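Local coordinates for DNA-damage inducible protein DDI1-like protein (Leishmania major, PDB 5YQ8), which acts as an aspartic protease through its retropepsin-like domain, which forms a homodimer, at the interface of chains A and B. Sequence-based numbering; all coordinates share one arbitrary frame. Chains: chain A/B, DNA-damage inducible protein DDI1-like protein.

The interface of chains A and B. Residues chain A 3-4, 6, 106, 109; chain B 94, 97-98, 101-102.
In this retropepsin dimer, helix 94-99 of chain B meets the N-terminal segment and the 106-109 loop of chain A, with B:Lys98 and A:Leu106 as the side chains that bury most surface here (69 and 89 Å²). The B:Lys98 chain runs toward the N-terminal segment of A and bends at its end (chi4 94°), which brings its amino nitrogen NZ 2.6 Å from the backbone carbonyl O of A:Thr4, a short hydrogen bond. On the way its methylene groups pass the A:Leu106 side chain at about a right angle, CG lying 3.7 Å from methyl CD2. Farther out, CE lies 3.8 Å from CD2 of A:Leu6, whose side chain runs antiparallel to the lysine chain. The aliphatic part of the lysine is thus used as apolar surface, while the terminal amino group NZ is tied to a main-chain acceptor.

A:Leu106 is also fixed through its backbone: its N donates to the carbonyl O of B:Met102 at 3.2 Å. With CG anti to its own carbonyl carbon, chi1 -59° turns the branch toward helix 94-99 of B, and methyl CD1 touches CB of B:Leu97 at a tight 3.4 Å. CD1 thus meets B:Leu97, and CD2 meets B:Lys98 and also, at 4.0 Å, the CD1 methyl of B:Leu94. B:Leu94, one turn earlier, spreads its branches: CD1 reaches CG of A:Leu6 at 3.9 Å, and CD2 reaches CG2 of A:Val3 at the same separation.

Two-fold symmetry repeats the patch with the chains exchanged. Its centre lies about 12 Å from the active-site A:Asp22; in retropepsins each subunit supplies one catalytic aspartate, so the active site depends on dimerisation, to which this patch probably contributes. In the fold, helix 94-99 follows strand 90-92 and precedes strand 103-105, while A:Leu106 opens the turn into strand 110-113 and the N-terminal residues lead into strand 7-12.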
# COMPACT_ATOMS: atom_id res chain seq x y z
N VAL A 3 -1.69 -9.07 10.41
CA VAL A 3 -2.51 -7.87 10.63
C VAL A 3 -3.69 -7.83 9.67
O VAL A 3 -3.63 -8.38 8.61
CB VAL A 3 -1.75 -6.53 10.57
CG1 VAL A 3 -0.69 -6.43 11.68
CG2 VAL A 3 -1.11 -6.28 9.21
N THR A 4 -4.76 -7.17 10.09
CA THR A 4 -5.86 -6.79 9.21
C THR A 4 -5.40 -5.83 8.09
O THR A 4 -4.74 -4.87 8.31
CB THR A 4 -6.95 -6.11 10.03
OG1 THR A 4 -7.39 -7.05 11.02
CG2 THR A 4 -8.17 -5.68 9.15
N LEU A 6 -6.09 -2.84 5.21
CA LEU A 6 -6.84 -1.57 5.40
C LEU A 6 -7.97 -1.46 4.39
O LEU A 6 -7.73 -1.39 3.20
CB LEU A 6 -5.94 -0.33 5.23
CG LEU A 6 -4.71 -0.28 6.11
CD1 LEU A 6 -3.96 1.07 5.97
CD2 LEU A 6 -5.11 -0.55 7.59
N LEU A 106 -2.21 5.17 11.03
CA LEU A 106 -2.18 3.87 11.70
C LEU A 106 -1.82 3.97 13.16
O LEU A 106 -1.46 2.97 13.79
CB LEU A 106 -1.18 2.92 11.05
CG LEU A 106 -1.47 2.66 9.61
CD1 LEU A 106 -0.16 2.35 8.86
CD2 LEU A 106 -2.51 1.58 9.48
N ASN A 109 -5.85 4.53 13.64
CA ASN A 109 -6.53 3.53 12.80
C ASN A 109 -7.69 4.15 11.97
O ASN A 109 -8.80 3.73 12.06
CB ASN A 109 -7.01 2.36 13.68
CG ASN A 109 -7.60 1.22 12.88
OD1 ASN A 109 -7.01 0.73 11.90
ND2 ASN A 109 -8.82 0.78 13.28
N LEU B 94 2.64 -3.35 6.04
CA LEU B 94 1.59 -2.93 6.97
C LEU B 94 1.84 -3.36 8.44
O LEU B 94 1.26 -2.77 9.37
CB LEU B 94 0.25 -3.45 6.46
CG LEU B 94 -1.00 -2.92 7.20
CD1 LEU B 94 -1.13 -1.40 7.12
CD2 LEU B 94 -2.18 -3.64 6.57
N LEU B 97 4.27 -0.63 9.74
CA LEU B 97 3.51 0.61 9.66
C LEU B 97 2.47 0.70 10.76
O LEU B 97 2.20 1.77 11.27
CB LEU B 97 2.81 0.72 8.32
CG LEU B 97 3.56 1.28 7.12
CD1 LEU B 97 2.66 1.26 5.89
CD2 LEU B 97 3.98 2.70 7.40
N LYS B 98 1.93 -0.44 11.20
CA LYS B 98 1.00 -0.46 12.33
C LYS B 98 1.79 -0.55 13.68
O LYS B 98 1.50 0.15 14.62
CB LYS B 98 0.05 -1.66 12.19
CG LYS B 98 -1.08 -1.44 11.17
CD LYS B 98 -2.29 -2.26 11.55
CE LYS B 98 -3.57 -1.95 10.82
NZ LYS B 98 -3.74 -2.85 9.64
N GLN B 101 3.02 2.54 14.80
CA GLN B 101 1.95 3.51 14.63
C GLN B 101 2.35 4.68 13.69
O GLN B 101 2.35 5.87 14.07
CB GLN B 101 1.56 4.02 16.02
CG GLN B 101 1.04 2.90 16.92
CD GLN B 101 0.67 3.39 18.28
OE1 GLN B 101 1.31 4.30 18.84
NE2 GLN B 101 -0.35 2.79 18.84
N MET B 102 2.73 4.31 12.47
CA MET B 102 3.21 5.31 11.51
C MET B 102 2.10 5.94 10.76
O MET B 102 1.02 5.37 10.71
CB MET B 102 4.14 4.70 10.51
CG MET B 102 5.33 4.05 11.10
SD MET B 102 6.48 3.82 9.85
CE MET B 102 7.68 2.83 10.77